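Local coordinates for TRAP dicarboxylate transporter, DctP subunit (Anaerococcus prevoti, PDB 4N91), which binds D-glucuronate, in both its alpha and beta forms, and probably hands this substrate to a TRAP-type membrane transporter, at residues Arg154-Lys159 with Glu167-Leu172; Thr181-Met186 with Ser191-Met196; Ala204-Ile209 with Gly226-Tyr231; Gly212-Glu217 with Asp235-Val240. One frame throughout, in Å; residues are numbered along the deposited sequence.

Interaction 1: residues Arg154-Lys159 with Glu167-Leu172; sequences RSFYTK and EDLSGL. With BDP (beta-D-glucopyranuronic acid), chain C.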
loop_
_atom_site.group_PDB
_atom_site.type_symbol
_atom_site.label_atom_id
_atom_site.label_comp_id
_atom_site.label_asym_id
_atom_site.label_seq_id
_atom_site.Cartn_x
_atom_site.Cartn_y
_atom_site.Cartn_z
ATOM N N ARG A 154 -7.539 4.253 2.719
ATOM C CA ARG A 154 -7.098 5.580 2.339
ATOM C C ARG A 154 -8.275 6.534 2.282
ATOM O O ARG A 154 -9.313 6.231 1.689
ATOM C CB ARG A 154 -6.385 5.540 0.989
ATOM C CG ARG A 154 -5.167 4.624 1.027
ATOM C CD ARG A 154 -4.479 4.519 -0.260
ATOM N NE ARG A 154 -3.746 5.719 -0.675
ATOM C CZ ARG A 154 -2.451 5.921 -0.471
ATOM N NH1 ARG A 154 -1.720 5.034 0.202
ATOM N NH2 ARG A 154 -1.885 7.024 -0.946
ATOM N N SER A 155 -8.111 7.680 2.925
ATOM C CA SER A 155 -9.103 8.731 2.960
ATOM C C SER A 155 -8.435 10.083 2.738
ATOM O O SER A 155 -7.255 10.231 3.043
ATOM C CB SER A 155 -9.745 8.773 4.336
ATOM O OG SER A 155 -10.619 7.675 4.529
ATOM N N PHE A 156 -9.221 11.084 2.320
ATOM C CA PHE A 156 -8.700 12.428 2.058
ATOM C C PHE A 156 -8.383 13.212 3.321
ATOM O O PHE A 156 -9.142 13.197 4.298
ATOM C CB PHE A 156 -9.702 13.207 1.200
ATOM C CG PHE A 156 -9.829 12.660 -0.189
ATOM C CD1 PHE A 156 -8.780 12.755 -1.064
ATOM C CD2 PHE A 156 -11.000 12.029 -0.614
ATOM C CE1 PHE A 156 -8.871 12.213 -2.340
ATOM C CE2 PHE A 156 -11.091 11.507 -1.873
ATOM C CZ PHE A 156 -10.032 11.587 -2.736
ATOM N N TYR A 157 -7.285 13.948 3.280
ATOM C CA TYR A 157 -7.022 14.958 4.302
ATOM C C TYR A 157 -6.503 16.211 3.615
ATOM O O TYR A 157 -5.817 16.163 2.594
ATOM C CB TYR A 157 -6.055 14.474 5.383
ATOM C CG TYR A 157 -4.764 13.803 4.923
ATOM C CD1 TYR A 157 -4.721 12.438 4.678
ATOM C CD2 TYR A 157 -3.586 14.530 4.764
ATOM C CE1 TYR A 157 -3.543 11.808 4.304
ATOM C CE2 TYR A 157 -2.416 13.921 4.375
ATOM C CZ TYR A 157 -2.394 12.552 4.156
ATOM O OH TYR A 157 -1.227 11.915 3.794
ATOM N N THR A 158 -6.878 17.353 4.179
ATOM C CA THR A 158 -6.613 18.621 3.571
ATOM C C THR A 158 -6.221 19.658 4.625
ATOM O O THR A 158 -6.467 19.488 5.813
ATOM C CB THR A 158 -7.880 19.118 2.868
ATOM O OG1 THR A 158 -8.958 19.060 3.808
ATOM C CG2 THR A 158 -8.239 18.247 1.658
ATOM N N LYS A 159 -5.612 20.737 4.148
ATOM C CA LYS A 159 -5.161 21.830 4.995
ATOM C C LYS A 159 -6.226 22.866 5.301
ATOM O O LYS A 159 -6.430 23.223 6.466
ATOM C CB LYS A 159 -3.969 22.514 4.300
ATOM C CG LYS A 159 -3.405 23.700 5.063
ATOM C CD LYS A 159 -2.078 24.123 4.453
ATOM C CE LYS A 159 -1.405 25.218 5.258
ATOM N NZ LYS A 159 -2.255 26.422 5.271
ATOM N N GLU A 167 -17.505 17.430 -4.378
ATOM C CA GLU A 167 -17.374 18.813 -4.849
ATOM C C GLU A 167 -16.345 19.653 -4.058
ATOM O O GLU A 167 -15.790 20.608 -4.598
ATOM C CB GLU A 167 -18.743 19.523 -4.900
ATOM C CG GLU A 167 -19.422 19.669 -3.567
ATOM C CD GLU A 167 -20.821 20.268 -3.692
ATOM O OE1 GLU A 167 -20.925 21.477 -3.975
ATOM O OE2 GLU A 167 -21.812 19.525 -3.514
ATOM N N ASP A 168 -16.082 19.299 -2.800
ATOM C CA ASP A 168 -15.104 20.015 -1.982
ATOM C C ASP A 168 -13.654 19.826 -2.481
ATOM O O ASP A 168 -12.747 20.585 -2.098
ATOM C CB ASP A 168 -15.222 19.562 -0.527
ATOM C CG ASP A 168 -16.597 19.842 0.060
ATOM O OD1 ASP A 168 -17.185 20.881 -0.319
ATOM O OD2 ASP A 168 -17.096 19.035 0.881
ATOM N N LEU A 169 -13.452 18.841 -3.347
ATOM C CA LEU A 169 -12.132 18.577 -3.940
ATOM C C LEU A 169 -11.903 19.385 -5.208
ATOM O O LEU A 169 -10.803 19.399 -5.757
ATOM C CB LEU A 169 -11.989 17.083 -4.248
ATOM C CG LEU A 169 -11.972 16.180 -3.007
ATOM C CD1 LEU A 169 -12.140 14.736 -3.427
ATOM C CD2 LEU A 169 -10.701 16.374 -2.180
ATOM N N SER A 170 -12.952 20.052 -5.680
ATOM C CA SER A 170 -12.863 20.847 -6.893
ATOM C C SER A 170 -11.894 22.018 -6.737
ATOM O O SER A 170 -11.973 22.785 -5.780
ATOM C CB SER A 170 -14.252 21.379 -7.266
ATOM O OG SER A 170 -14.163 22.258 -8.370
ATOM N N GLY A 171 -10.966 22.141 -7.674
ATOM C CA GLY A 171 -9.982 23.210 -7.622
ATOM C C GLY A 171 -8.838 22.963 -6.644
ATOM O O GLY A 171 -7.991 23.844 -6.429
ATOM N N LEU A 172 -8.822 21.789 -6.018
ATOM C CA LEU A 172 -7.688 21.414 -5.161
ATOM C C LEU A 172 -6.717 20.535 -5.942
ATOM O O LEU A 172 -7.095 19.838 -6.902
ATOM C CB LEU A 172 -8.142 20.633 -3.926
ATOM C CG LEU A 172 -9.130 21.320 -2.973
ATOM C CD1 LEU A 172 -9.327 20.459 -1.738
ATOM C CD2 LEU A 172 -8.659 22.705 -2.615
HETATM C C1 BDP C . 1.280 4.125 2.697
HETATM C C2 BDP C . 1.770 2.864 2.152
HETATM C C3 BDP C . 3.086 3.072 1.460
HETATM C C4 BDP C . 2.970 4.025 0.400
HETATM C C5 BDP C . 2.414 5.287 0.936
HETATM C C6 BDP C . 2.116 6.312 -0.188
HETATM O O2 BDP C . 2.126 2.119 3.383
HETATM O O3 BDP C . 3.588 1.793 0.949
HETATM O O4 BDP C . 4.105 4.250 -0.265
HETATM O O5 BDP C . 1.133 5.046 1.616
HETATM O O6A BDP C . 3.088 6.598 -0.920
HETATM O O1 BDP C . -0.098 3.900 3.091
HETATM O O6B BDP C . 1.036 6.946 -0.158
#
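The type II beta turn from Leu169 to Leu172, in the loop that leads into strand 173-176, sets two leucines against strand 154-158, where Phe156 and Thr158 meet them. Leu169 lays its CD1 over one face of the Phe156 ring in a CH-pi contact: that methyl stands 3.9 Å from the Phe156 ring centroid, 19° off the ring normal. It is displaced toward the rim, with Leu169 CD1 closest to Phe156 CE2 at 3.7 Å, and the two side chains cross at about a right angle. Two residues on, methyl meets methyl more loosely, Thr158 CG2 lying 4.2 Å from Leu172 CD1, while Thr158 OG1 turns to Lys161 O. The turn is closed by its own backbone bond, Leu172 N to Leu169 O at 3.1 Å. Two residues before Phe156, Arg154 serves the sugar site. A bend at chi3 (71°) carries its guanidinium to the glucuronate, where NH1 of Arg154 donates to ring oxygen O5 at 3.2 Å and NH2 of Arg154 to carboxylate oxygen O6B at 3.0 Å. Strand 154-158 runs between strands 212-215 and 231-238, antiparallel to both, and the Phe156 ring meets both Leu169 of the 167-172 loop and the His237 ring of strand 231-238.

Interaction 2: residues Thr181-Met186 with Ser191-Met196; sequences TNVRMM and SSASPM
Two successive bends in the Met186 side chain, chi2 -51° and chi3 -48°, curl this selenomethionine round so that its terminal methyl comes up against Ser191: Met186 CE lies 3.6 Å from Ser191 CB and equally close to the hydroxyl oxygen. Nearer the backbone, the same side chain rests on Ala193, with Met186 CG 3.8 Å from Ala193 CB; the alanine methyl lies against the first two carbons, CB and CG, of the longer chain. Val183, one helical turn earlier, continues the seam. Its CG2 branch, opposite the carbonyl carbon, touches two strand residues at once, Val183 CG2 being 4.1 Å from Ala193 CB and the same distance from Pro195 CG; the valine and the proline ring cross at about a right angle. At the other end the backbone itself links the two segments, for Ser191 N donates to Met186 O at 3.0 Å, just where the chain comes off the helix and turns back. Ser191 OG reaches a different loop, bonding to Leu169 O. The axes of 181-186 and 192-195 run roughly antiparallel, at 154°, and approach to 7.1 Å. This is the second half of the beta-alpha-beta unit of strand 173-176, helix 180-188 and strand 192-195: Met186 and Ala193 also touch strand 173-176, which pairs in parallel with 192-195, while Thr181, Arg184 and Met185 pack against helix 301-317.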
loop_
_atom_site.group_PDB
_atom_site.type_symbol
_atom_site.label_atom_id
_atom_site.label_comp_id
_atom_site.label_asym_id
_atom_site.label_seq_id
_atom_site.Cartn_x
_atom_site.Cartn_y
_atom_site.Cartn_z
ATOM N N THR A 181 -4.475 4.728 -12.020
ATOM C CA THR A 181 -5.803 4.514 -11.447
ATOM C C THR A 181 -6.195 5.664 -10.527
ATOM O O THR A 181 -7.287 6.241 -10.646
ATOM C CB THR A 181 -5.856 3.173 -10.685
ATOM O OG1 THR A 181 -5.811 2.118 -11.633
ATOM C CG2 THR A 181 -7.118 3.084 -9.844
ATOM N N ASN A 182 -5.275 6.061 -9.650
ATOM C CA ASN A 182 -5.550 7.152 -8.737
ATOM C C ASN A 182 -5.659 8.496 -9.428
ATOM O O ASN A 182 -6.428 9.353 -8.999
ATOM C CB ASN A 182 -4.536 7.182 -7.593
ATOM C CG ASN A 182 -4.817 6.085 -6.579
ATOM O OD1 ASN A 182 -4.380 4.956 -6.739
ATOM N ND2 ASN A 182 -5.596 6.416 -5.553
ATOM N N VAL A 183 -4.884 8.711 -10.478
ATOM C CA VAL A 183 -5.059 9.938 -11.247
ATOM C C VAL A 183 -6.483 10.019 -11.822
ATOM O O VAL A 183 -7.155 11.046 -11.721
ATOM C CB VAL A 183 -4.030 10.034 -12.353
ATOM C CG1 VAL A 183 -4.355 11.197 -13.295
ATOM C CG2 VAL A 183 -2.644 10.192 -11.740
ATOM N N ARG A 184 -6.945 8.927 -12.430
ATOM C CA ARG A 184 -8.291 8.883 -12.977
ATOM C C ARG A 184 -9.350 9.076 -11.882
ATOM O O ARG A 184 -10.349 9.746 -12.091
ATOM C CB ARG A 184 -8.524 7.573 -13.727
ATOM C CG ARG A 184 -9.900 7.427 -14.317
ATOM C CD ARG A 184 -10.214 8.465 -15.363
ATOM N NE ARG A 184 -11.511 8.170 -15.971
ATOM C CZ ARG A 184 -12.309 9.077 -16.520
ATOM N NH1 ARG A 184 -11.946 10.359 -16.567
ATOM N NH2 ARG A 184 -13.480 8.698 -17.023
HETATM N N MSE A 185 -9.126 8.493 -10.711
HETATM C CA MSE A 185 -10.048 8.678 -9.602
HETATM C C MSE A 185 -10.182 10.166 -9.261
HETATM O O MSE A 185 -11.293 10.658 -9.005
HETATM C CB MSE A 185 -9.572 7.899 -8.376
HETATM C CG MSE A 185 -10.564 7.945 -7.232
HETATM SE SE MSE A 185 -9.848 7.060 -5.627
HETATM C CE MSE A 185 -8.548 8.430 -5.084
HETATM N N MSE A 186 -9.064 10.901 -9.246
HETATM C CA MSE A 186 -9.146 12.323 -8.893
HETATM C C MSE A 186 -9.899 13.085 -9.981
HETATM O O MSE A 186 -10.672 13.992 -9.664
HETATM C CB MSE A 186 -7.784 12.964 -8.665
HETATM C CG MSE A 186 -6.973 12.331 -7.550
HETATM SE SE MSE A 186 -7.954 12.137 -5.846
HETATM C CE MSE A 186 -8.700 13.882 -5.685
ATOM N N SER A 191 -11.409 16.858 -9.405
ATOM C CA SER A 191 -10.240 17.425 -8.756
ATOM C C SER A 191 -9.016 17.274 -9.664
ATOM O O SER A 191 -9.144 17.023 -10.882
ATOM C CB SER A 191 -10.070 16.722 -7.410
ATOM O OG SER A 191 -9.139 17.378 -6.584
ATOM N N SER A 192 -7.831 17.417 -9.091
ATOM C CA SER A 192 -6.596 17.328 -9.851
ATOM C C SER A 192 -5.582 16.506 -9.048
ATOM O O SER A 192 -5.406 16.744 -7.859
ATOM C CB SER A 192 -6.042 18.726 -10.090
ATOM O OG SER A 192 -4.881 18.656 -10.891
ATOM N N ALA A 193 -4.936 15.530 -9.682
ATOM C CA ALA A 193 -3.930 14.725 -9.003
ATOM C C ALA A 193 -2.520 15.273 -9.163
ATOM O O ALA A 193 -2.128 15.709 -10.241
ATOM C CB ALA A 193 -3.957 13.335 -9.547
ATOM N N SER A 194 -1.726 15.142 -8.105
ATOM C CA SER A 194 -0.315 15.447 -8.154
ATOM C C SER A 194 0.446 14.233 -7.698
ATOM O O SER A 194 0.697 14.065 -6.520
ATOM C CB SER A 194 0.041 16.611 -7.219
ATOM O OG SER A 194 -0.427 17.818 -7.751
ATOM N N PRO A 195 0.840 13.378 -8.640
ATOM C CA PRO A 195 1.561 12.153 -8.236
ATOM C C PRO A 195 2.995 12.449 -7.822
ATOM O O PRO A 195 3.672 13.208 -8.512
ATOM C CB PRO A 195 1.560 11.289 -9.494
ATOM C CG PRO A 195 0.785 12.055 -10.514
ATOM C CD PRO A 195 0.542 13.422 -10.071
HETATM N N MSE A 196 3.437 11.878 -6.708
HETATM C CA MSE A 196 4.816 12.057 -6.245
HETATM C C MSE A 196 5.096 11.017 -5.178
HETATM O O MSE A 196 4.169 10.414 -4.621
HETATM C CB MSE A 196 5.026 13.452 -5.652
HETATM C CG MSE A 196 4.226 13.667 -4.383
HETATM SE SE MSE A 196 4.316 15.500 -3.692
HETATM C CE MSE A 196 3.303 16.375 -5.042
#

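Interaction 3: residues Ala204-Ile209 with Gly226-Tyr231; sequences ALQSGI and GEVCKY
Val228 presents its two methyls to Leu205 and Gln206, in the last turn of helix 201-207. Its CG1, opposite the backbone N (chi1 172°), packs beside Leu205, with Val228 CG1 3.9 Å from Leu205 CB. The other branch, CG2, meets the amide of Gln206. That glutamine sets off along the flank of the contact, and the bend at chi2 (60°) brings its end nearer, until Gln206 OE1 is 3.0 Å from Val228 CG2. So close an approach of oxygen to methyl is tight, and the exact setting of the amide is best treated as doubtful. Leu205 reaches further with its forked tip: Leu205 CD2 touches Cys229 SG at 3.6 Å and CD1 lies slightly farther from the same sulfur, so the thiol sits against the fork. The helix ends here in a Schellman motif, where Gly208 takes positive phi and Gly208 N bonds back to Leu205 O at 3.2 Å, alongside a weak bond from Ile209 N to Ala204 O. Facing it, the loop ahead of strand 231-238 has a brace of its own. Lys230 folds back through chi2 (-76°), and Lys230 NZ donates to Gly226 O at 2.7 Å, in the carbonyl plane. The same ammonium group also bonds Met291 O.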
loop_
_atom_site.group_PDB
_atom_site.type_symbol
_atom_site.label_atom_id
_atom_site.label_comp_id
_atom_site.label_asym_id
_atom_site.label_seq_id
_atom_site.Cartn_x
_atom_site.Cartn_y
_atom_site.Cartn_z
ATOM N N ALA A 204 5.725 19.148 0.450
ATOM C CA ALA A 204 4.812 19.631 -0.566
ATOM C C ALA A 204 3.581 20.251 0.111
ATOM O O ALA A 204 3.075 21.270 -0.339
ATOM C CB ALA A 204 4.430 18.542 -1.512
ATOM N N LEU A 205 3.102 19.640 1.198
ATOM C CA LEU A 205 1.986 20.212 1.956
ATOM C C LEU A 205 2.394 21.539 2.627
ATOM O O LEU A 205 1.654 22.521 2.602
ATOM C CB LEU A 205 1.507 19.233 3.033
ATOM C CG LEU A 205 0.792 17.978 2.546
ATOM C CD1 LEU A 205 0.765 16.948 3.664
ATOM C CD2 LEU A 205 -0.622 18.282 2.037
ATOM N N GLN A 206 3.560 21.542 3.239
ATOM C CA GLN A 206 4.027 22.708 3.964
ATOM C C GLN A 206 4.201 23.902 3.025
ATOM O O GLN A 206 3.886 25.037 3.386
ATOM C CB GLN A 206 5.360 22.396 4.643
ATOM C CG GLN A 206 5.878 23.527 5.504
ATOM C CD GLN A 206 4.924 23.893 6.626
ATOM O OE1 GLN A 206 4.234 23.030 7.175
ATOM N NE2 GLN A 206 4.887 25.183 6.982
ATOM N N SER A 207 4.695 23.652 1.821
ATOM C CA SER A 207 4.995 24.735 0.879
ATOM C C SER A 207 3.768 25.175 0.073
ATOM O O SER A 207 3.834 26.149 -0.669
ATOM C CB SER A 207 6.093 24.295 -0.083
ATOM O OG SER A 207 5.596 23.293 -0.973
ATOM N N GLY A 208 2.669 24.443 0.201
ATOM C CA GLY A 208 1.434 24.788 -0.467
ATOM C C GLY A 208 1.389 24.357 -1.923
ATOM O O GLY A 208 0.483 24.737 -2.642
ATOM N N ILE A 209 2.336 23.527 -2.342
ATOM C CA ILE A 209 2.351 22.963 -3.688
ATOM C C ILE A 209 1.154 22.039 -3.918
ATOM O O ILE A 209 0.645 21.930 -5.031
ATOM C CB ILE A 209 3.687 22.230 -3.888
ATOM C CG1 ILE A 209 4.752 23.264 -4.253
ATOM C CG2 ILE A 209 3.595 21.161 -4.912
ATOM C CD1 ILE A 209 6.150 22.697 -4.181
ATOM N N GLY A 226 -0.141 15.513 9.611
ATOM C CA GLY A 226 -1.103 16.158 10.491
ATOM C C GLY A 226 -0.613 17.449 11.100
ATOM O O GLY A 226 -1.392 18.187 11.730
ATOM N N GLU A 227 0.660 17.769 10.888
ATOM C CA GLU A 227 1.182 19.073 11.311
ATOM C C GLU A 227 0.607 20.166 10.417
ATOM O O GLU A 227 0.403 21.300 10.860
ATOM C CB GLU A 227 2.716 19.103 11.241
ATOM C CG GLU A 227 3.401 18.206 12.221
ATOM C CD GLU A 227 4.919 18.265 12.092
ATOM O OE1 GLU A 227 5.425 19.177 11.392
ATOM O OE2 GLU A 227 5.598 17.400 12.690
ATOM N N VAL A 228 0.365 19.830 9.147
ATOM C CA VAL A 228 -0.151 20.766 8.180
ATOM C C VAL A 228 -1.639 20.548 7.926
ATOM O O VAL A 228 -2.400 21.505 7.837
ATOM C CB VAL A 228 0.575 20.621 6.835
ATOM C CG1 VAL A 228 -0.104 21.487 5.766
ATOM C CG2 VAL A 228 2.057 20.953 6.982
ATOM N N CYS A 229 -2.059 19.282 7.812
ATOM C CA CYS A 229 -3.444 18.961 7.471
ATOM C C CYS A 229 -4.248 18.530 8.657
ATOM O O CYS A 229 -3.991 17.470 9.236
ATOM C CB CYS A 229 -3.535 17.845 6.430
ATOM S SG CYS A 229 -2.827 18.338 4.833
ATOM N N LYS A 230 -5.237 19.340 9.040
ATOM C CA LYS A 230 -6.003 19.021 10.226
ATOM C C LYS A 230 -7.422 18.546 9.948
ATOM O O LYS A 230 -8.202 18.402 10.881
ATOM C CB LYS A 230 -6.087 20.223 11.174
ATOM C CG LYS A 230 -4.782 20.937 11.477
ATOM C CD LYS A 230 -3.933 20.158 12.442
ATOM C CE LYS A 230 -2.786 21.055 12.948
ATOM N NZ LYS A 230 -1.717 20.239 13.512
ATOM N N TYR A 231 -7.777 18.373 8.674
ATOM C CA TYR A 231 -9.090 17.828 8.329
ATOM C C TYR A 231 -8.900 16.460 7.673
ATOM O O TYR A 231 -8.404 16.373 6.551
ATOM C CB TYR A 231 -9.848 18.733 7.367
ATOM C CG TYR A 231 -10.103 20.130 7.889
ATOM C CD1 TYR A 231 -11.059 20.368 8.875
ATOM C CD2 TYR A 231 -9.408 21.208 7.392
ATOM C CE1 TYR A 231 -11.287 21.645 9.338
ATOM C CE2 TYR A 231 -9.627 22.492 7.867
ATOM C CZ TYR A 231 -10.552 22.699 8.842
ATOM O OH TYR A 231 -10.791 24.000 9.272
#

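Interaction 4: residues Gly212-Glu217 with Asp235-Val240; sequences GAENNE and DMHQMV. With BDP (beta-D-glucopyranuronic acid), chain C.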
loop_
_atom_site.group_PDB
_atom_site.type_symbol
_atom_site.label_atom_id
_atom_site.label_comp_id
_atom_site.label_asym_id
_atom_site.label_seq_id
_atom_site.Cartn_x
_atom_site.Cartn_y
_atom_site.Cartn_z
ATOM N N GLY A 212 -3.636 18.894 -0.182
ATOM C CA GLY A 212 -4.035 17.742 0.586
ATOM C C GLY A 212 -3.497 16.481 -0.043
ATOM O O GLY A 212 -2.736 16.511 -1.011
ATOM N N ALA A 213 -3.885 15.356 0.531
ATOM C CA ALA A 213 -3.404 14.067 0.087
ATOM C C ALA A 213 -4.437 13.035 0.540
ATOM O O ALA A 213 -5.552 13.388 0.967
ATOM C CB ALA A 213 -2.010 13.771 0.660
ATOM N N GLU A 214 -4.100 11.760 0.421
ATOM C CA GLU A 214 -5.019 10.725 0.883
ATOM C C GLU A 214 -4.251 9.517 1.319
ATOM O O GLU A 214 -3.323 9.100 0.660
ATOM C CB GLU A 214 -6.054 10.358 -0.187
ATOM C CG GLU A 214 -5.518 10.168 -1.606
ATOM C CD GLU A 214 -4.882 8.815 -1.881
ATOM O OE1 GLU A 214 -3.725 8.795 -2.383
ATOM O OE2 GLU A 214 -5.531 7.759 -1.648
ATOM N N ASN A 215 -4.626 8.979 2.474
ATOM C CA ASN A 215 -3.880 7.884 3.033
ATOM C C ASN A 215 -4.557 7.381 4.285
ATOM O O ASN A 215 -5.589 7.896 4.700
ATOM C CB ASN A 215 -2.457 8.335 3.393
ATOM C CG ASN A 215 -1.440 7.275 3.075
ATOM O OD1 ASN A 215 -1.594 6.117 3.473
ATOM N ND2 ASN A 215 -0.411 7.648 2.309
ATOM N N ASN A 216 -3.931 6.391 4.901
ATOM C CA ASN A 216 -4.320 5.972 6.222
ATOM C C ASN A 216 -3.853 6.971 7.287
ATOM O O ASN A 216 -3.162 7.948 6.996
ATOM C CB ASN A 216 -3.802 4.566 6.511
ATOM C CG ASN A 216 -2.287 4.472 6.473
ATOM O OD1 ASN A 216 -1.563 5.282 7.100
ATOM N ND2 ASN A 216 -1.784 3.514 5.699
ATOM N N GLU A 217 -4.220 6.716 8.533
ATOM C CA GLU A 217 -3.952 7.647 9.616
ATOM C C GLU A 217 -2.483 7.774 10.012
ATOM O O GLU A 217 -2.097 8.782 10.588
ATOM C CB GLU A 217 -4.777 7.278 10.835
ATOM C CG GLU A 217 -6.275 7.223 10.557
ATOM C CD GLU A 217 -6.807 5.841 10.177
ATOM O OE1 GLU A 217 -6.104 5.043 9.513
ATOM O OE2 GLU A 217 -7.972 5.555 10.571
ATOM N N ASP A 235 -13.692 9.085 3.865
ATOM C CA ASP A 235 -14.398 8.615 2.688
ATOM C C ASP A 235 -13.988 7.173 2.354
ATOM O O ASP A 235 -14.720 6.464 1.669
ATOM C CB ASP A 235 -14.175 9.539 1.508
ATOM C CG ASP A 235 -12.762 9.491 0.991
ATOM O OD1 ASP A 235 -11.862 9.823 1.779
ATOM O OD2 ASP A 235 -12.554 9.131 -0.197
HETATM N N MSE A 236 -12.811 6.765 2.839
HETATM C CA MSE A 236 -12.300 5.384 2.728
HETATM C C MSE A 236 -12.425 4.796 1.307
HETATM O O MSE A 236 -12.993 3.703 1.087
HETATM C CB MSE A 236 -12.990 4.496 3.778
HETATM C CG MSE A 236 -12.662 4.918 5.202
HETATM SE SE MSE A 236 -13.709 3.971 6.547
HETATM C CE MSE A 236 -12.885 2.227 6.302
ATOM N N HIS A 237 -11.838 5.498 0.344
ATOM C CA HIS A 237 -12.037 5.166 -1.061
ATOM C C HIS A 237 -11.312 3.919 -1.508
ATOM O O HIS A 237 -11.746 3.271 -2.464
ATOM C CB HIS A 237 -11.681 6.327 -1.988
ATOM C CG HIS A 237 -10.397 7.015 -1.656
ATOM N ND1 HIS A 237 -10.368 8.213 -0.982
ATOM C CD2 HIS A 237 -9.107 6.714 -1.937
ATOM C CE1 HIS A 237 -9.121 8.609 -0.834
ATOM N NE2 HIS A 237 -8.335 7.723 -1.407
ATOM N N GLN A 238 -10.223 3.569 -0.839
ATOM C CA GLN A 238 -9.468 2.370 -1.208
ATOM C C GLN A 238 -8.896 1.675 0.007
ATOM O O GLN A 238 -8.648 2.309 1.061
ATOM C CB GLN A 238 -8.303 2.676 -2.134
ATOM C CG GLN A 238 -8.661 3.199 -3.497
ATOM C CD GLN A 238 -7.447 3.808 -4.156
ATOM O OE1 GLN A 238 -6.803 4.751 -3.621
ATOM N NE2 GLN A 238 -7.090 3.269 -5.293
HETATM N N MSE A 239 -8.693 0.363 -0.151
HETATM C CA MSE A 239 -7.898 -0.433 0.771
HETATM C C MSE A 239 -6.797 -1.039 -0.074
HETATM O O MSE A 239 -7.014 -2.022 -0.785
HETATM C CB MSE A 239 -8.713 -1.510 1.476
HETATM C CG MSE A 239 -9.874 -0.941 2.190
HETATM SE SE MSE A 239 -10.818 -2.319 3.183
HETATM C CE MSE A 239 -9.847 -2.106 4.898
ATOM N N VAL A 240 -5.622 -0.425 -0.014
ATOM C CA VAL A 240 -4.560 -0.742 -0.975
ATOM C C VAL A 240 -3.468 -1.516 -0.264
ATOM O O VAL A 240 -2.793 -0.989 0.627
ATOM C CB VAL A 240 -3.948 0.527 -1.619
ATOM C CG1 VAL A 240 -2.906 0.136 -2.662
ATOM C CG2 VAL A 240 -5.044 1.401 -2.258
HETATM C C1 BDP C . 1.280 4.125 2.697
HETATM C C2 BDP C . 1.770 2.864 2.152
HETATM C C3 BDP C . 3.086 3.072 1.460
HETATM C C4 BDP C . 2.970 4.025 0.400
HETATM C C5 BDP C . 2.414 5.287 0.936
HETATM C C6 BDP C . 2.116 6.312 -0.188
HETATM O O2 BDP C . 2.126 2.119 3.383
HETATM O O3 BDP C . 3.588 1.793 0.949
HETATM O O4 BDP C . 4.105 4.250 -0.265
HETATM O O5 BDP C . 1.133 5.046 1.616
HETATM O O6A BDP C . 3.088 6.598 -0.920
HETATM O O1 BDP C . -0.098 3.900 3.091
HETATM O O6B BDP C . 1.036 6.946 -0.158
#
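Glu214 OE2 is held by two groups at once: the imidazole of His237 and, in a salt bridge that helps fix how the guanidinium is turned, NE of Arg154. His237 NE2 donates to Glu214 OE2 at 2.8 Å in an almost straight bond, 175° at the hydrogen, with the oxygen in the ring plane and met on the anti side of the carboxylate. Carboxylate and ring planes are 34° apart. The glutamate gets there by folding: its CG stands between the backbone N and the carbonyl carbon (chi1 45°) and a second bend at chi2 follows. Its CB also comes to the ring edge, in plane, with Glu214 CB 3.6 Å from His237 CE1. The other ring nitrogen, ND1 of His237, donates to Asp235 OD2 across a very short 2.5 Å, a length to be taken with caution. Two carboxylates flanking the ring would tend to favour its protonated form. Next along the strand, Asn215 points the other way, into the sugar pocket, where Asn215 ND2 donates to glucuronate O5 at 3.1 Å. Its oxygen receives a bond from the following residue, Asn216 N to Asn215 OD1 at 2.8 Å, and lies close to the anomeric hydroxyl, with Asn215 OD1 2.7 Å from glucuronate O1. Strand 154-158 lies between the two strands, so Glu214 and His237 meet across it, in a His-carboxylate pair that forms a second shell behind the arginine of this solute-binding site.

From the N terminus, interaction 1 comes first, closing the short loop between strands 154-158 and 173-176. Interaction 2 follows in series, closing the helix-to-strand turn of the beta-alpha-beta unit; the two join where Met186 SE packs on Phe156. Interaction 3 brings the end of helix 201-207 to the loop before strand 231-238, spanning strand 212-215 and helix 218-221 in the chain. Interaction 4 joins strands 212-215 and 231-238 and crosses interaction 3, because 212-217 lies between 204-209 and 226-231, while 235-240 follows both. Interactions 1 and 4 share a sheet and both touch the glucuronate. Asn182 ND2 to Gln238 OE1 ties interaction 2 to this sheet, and Thr158 N to Tyr231 O ties in interaction 3.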